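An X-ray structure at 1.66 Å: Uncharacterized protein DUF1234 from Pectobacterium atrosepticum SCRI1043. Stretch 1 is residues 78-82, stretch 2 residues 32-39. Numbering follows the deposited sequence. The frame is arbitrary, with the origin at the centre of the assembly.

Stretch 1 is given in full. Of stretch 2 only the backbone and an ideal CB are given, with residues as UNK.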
# COMPACT_ATOMS: atom_id res chain seq x y z
N LEU A 78 -3.49 -3.29 4.19
CA LEU A 78 -2.16 -3.44 3.55
C LEU A 78 -1.81 -2.16 2.82
O LEU A 78 -2.60 -1.67 2.04
CB LEU A 78 -2.18 -4.59 2.55
CG LEU A 78 -2.39 -6.00 3.14
CD1 LEU A 78 -2.40 -7.01 2.00
CD2 LEU A 78 -1.35 -6.32 4.21
N ILE A 79 -0.64 -1.60 3.09
CA ILE A 79 -0.25 -0.30 2.46
C ILE A 79 1.01 -0.65 1.65
O ILE A 79 2.14 -0.82 2.18
CB ILE A 79 0.01 0.80 3.48
CG1 ILE A 79 -1.20 1.09 4.37
CG2 ILE A 79 0.53 2.07 2.78
CD1 ILE A 79 -0.94 2.02 5.56
N GLY A 80 0.81 -0.82 0.34
CA GLY A 80 1.85 -1.29 -0.54
C GLY A 80 2.49 -0.25 -1.44
O GLY A 80 1.83 0.67 -1.87
N HIS A 81 3.76 -0.45 -1.80
CA HIS A 81 4.42 0.39 -2.79
C HIS A 81 4.96 -0.47 -3.93
O HIS A 81 5.70 -1.42 -3.67
CB HIS A 81 5.58 1.19 -2.16
CG HIS A 81 6.31 2.09 -3.12
ND1 HIS A 81 7.68 2.05 -3.30
CD2 HIS A 81 5.85 3.04 -3.97
CE1 HIS A 81 8.03 2.94 -4.21
NE2 HIS A 81 6.94 3.57 -4.62
N SER A 82 4.62 -0.12 -5.17
CA SER A 82 5.26 -0.75 -6.34
C SER A 82 5.08 -2.29 -6.37
O SER A 82 3.96 -2.79 -6.36
CB SER A 82 6.72 -0.30 -6.44
OG SER A 82 7.21 -0.51 -7.77
N UNK A 32 14.31 7.56 4.09
CA UNK A 32 13.58 8.77 3.70
C UNK A 32 12.31 8.52 2.92
O UNK A 32 11.62 9.46 2.56
CB UNK A 32 14.49 9.67 2.87
N UNK A 33 12.03 7.25 2.66
CA UNK A 33 10.83 6.83 1.97
C UNK A 33 9.63 7.03 2.89
O UNK A 33 9.73 6.85 4.11
CB UNK A 33 10.94 5.37 1.52
N UNK A 34 8.51 7.42 2.31
CA UNK A 34 7.27 7.62 3.05
C UNK A 34 6.88 6.47 3.95
O UNK A 34 6.38 6.70 5.03
CB UNK A 34 6.13 7.88 2.07
N UNK A 35 7.06 5.23 3.54
CA UNK A 35 6.72 4.12 4.43
C UNK A 35 7.57 4.15 5.72
O UNK A 35 7.07 3.83 6.80
CB UNK A 35 6.92 2.79 3.70
N UNK A 36 8.81 4.61 5.59
CA UNK A 36 9.69 4.77 6.74
C UNK A 36 9.32 6.00 7.58
O UNK A 36 9.37 5.95 8.81
CB UNK A 36 11.14 4.88 6.27
N UNK A 37 8.99 7.12 6.95
CA UNK A 37 8.43 8.24 7.70
C UNK A 37 7.25 7.76 8.51
O UNK A 37 7.13 8.06 9.71
CB UNK A 37 8.01 9.38 6.77
N UNK A 38 6.37 7.01 7.88
CA UNK A 38 5.13 6.59 8.55
C UNK A 38 5.37 5.62 9.71
O UNK A 38 4.74 5.73 10.77
CB UNK A 38 4.19 5.94 7.53
N UNK A 39 6.32 4.73 9.52
CA UNK A 39 6.73 3.80 10.57
C UNK A 39 7.27 4.54 11.78
O UNK A 39 6.93 4.20 12.89
CB UNK A 39 7.78 2.83 10.04

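Stretch 1 carries the end of a strand, 78-81, followed by S82 in a loop. The helix of stretch 2, 34-39, runs at 147° to it, with a closest axis approach of 10.7 Å. No ideal CB of stretch 2 has an atom of stretch 1 within 5.5 Å, so any contact needs a long or broad side chain.

Position 32 lies in a loop, out of reach of the strand. Many residues would suit it, polar ones included. It is E32, whose OE1 accepts a hydrogen bond from the side chain at position 37.

Position 33 comes just before the helix, with phi/psi of -71/144. This is an N-cap site, where Ser, Thr, Asp or Asn are common choices. Its CA-to-CB bond points toward stretch 1, where the H81 ring waits, so a longer polar or aromatic group could also serve. The residue is H33, and it does both jobs. H33 ND1 accepts from the backbone N of position 35 at 3.1 Å, capping the helix. H33 NE2 lies 3.2 Å from H81 ND1, with the H33 edge toward the H81 face and the planes at 66°.

Position 34 opens the helix. CA-to-CB points sideways, so only a large side chain that bends back could reach I79 and H81. An aromatic or a long aliphatic chain would fit. The residue is W34. With chi1 at 58° (p), its end comes nearer the strand. W34 CZ3 meets I79 CG2 at 3.6 Å, and W34 CZ2 lies 3.8 Å from H81 CB. The indole also turns an edge to the H81 face, with the planes at 85°.

Position 35 points toward the strand. Its CA lies 8.4 Å from H81 CA, the nearest such pair across the stretches. The carbonyl of I79 faces this side, so a long side chain carrying a donor is attractive: Gln, Lys or Arg. The residue is Q35. Its extended chi2 (t) carries the amide across, and Q35 NE2 stands 3.0 Å from I79 O.

Positions 36 and 37 are out of reach of stretch 1 and accept many helix-compatible residues. They are S36 and H37; H37 NE2 donates to E32 OE1 at 2.8 Å.

Position 38, one turn after 34, points toward stretch 1, as 35 does. I79 offers an apolar surface at a distance, favouring a large hydrophobic or aromatic group. The residue is W38, and W38 CZ3 lies 4.1 Å from I79 CG2.

Position 39 is out of reach, and a polar residue is reasonable. It is E39, with both carboxylate oxygens bonded elsewhere in the structure.

Stretch 2 (32-39) EHWQSHWE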
# COMPACT_ATOMS: atom_id res chain seq x y z
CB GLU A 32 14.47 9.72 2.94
CG GLU A 32 15.33 10.64 3.89
CD GLU A 32 14.48 11.45 4.91
OE1 GLU A 32 13.45 12.09 4.54
OE2 GLU A 32 14.85 11.44 6.11
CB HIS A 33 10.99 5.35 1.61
CG HIS A 33 9.97 4.80 0.67
ND1 HIS A 33 8.71 4.39 1.09
CD2 HIS A 33 10.06 4.46 -0.63
CE1 HIS A 33 8.07 3.88 0.05
NE2 HIS A 33 8.86 3.92 -1.00
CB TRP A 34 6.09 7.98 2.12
CG TRP A 34 5.78 6.99 1.03
CD1 TRP A 34 6.32 6.96 -0.24
CD2 TRP A 34 4.78 5.97 1.05
NE1 TRP A 34 5.80 5.94 -0.95
CE2 TRP A 34 4.86 5.29 -0.19
CE3 TRP A 34 3.90 5.48 2.04
CZ2 TRP A 34 4.05 4.20 -0.49
CZ3 TRP A 34 3.11 4.39 1.73
CH2 TRP A 34 3.19 3.79 0.46
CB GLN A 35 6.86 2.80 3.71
CG GLN A 35 5.72 2.54 2.74
CD GLN A 35 5.90 1.24 1.98
OE1 GLN A 35 7.02 0.90 1.62
NE2 GLN A 35 4.82 0.52 1.72
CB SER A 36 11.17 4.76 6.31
OG SER A 36 11.54 3.49 5.73
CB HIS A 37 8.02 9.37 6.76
CG HIS A 37 9.17 10.22 6.33
ND1 HIS A 37 9.50 11.41 6.94
CD2 HIS A 37 10.08 10.04 5.33
CE1 HIS A 37 10.56 11.93 6.34
NE2 HIS A 37 10.94 11.12 5.37
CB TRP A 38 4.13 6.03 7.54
CG TRP A 38 3.64 7.06 6.56
CD1 TRP A 38 4.08 8.37 6.42
CD2 TRP A 38 2.68 6.85 5.53
NE1 TRP A 38 3.40 8.97 5.41
CE2 TRP A 38 2.55 8.07 4.83
CE3 TRP A 38 1.89 5.77 5.16
CZ2 TRP A 38 1.67 8.21 3.77
CZ3 TRP A 38 1.02 5.93 4.11
CH2 TRP A 38 0.91 7.14 3.45
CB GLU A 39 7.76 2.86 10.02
CG GLU A 39 8.08 1.73 10.95
CD GLU A 39 9.14 0.83 10.38
OE1 GLU A 39 9.96 1.28 9.52
OE2 GLU A 39 9.14 -0.33 10.83
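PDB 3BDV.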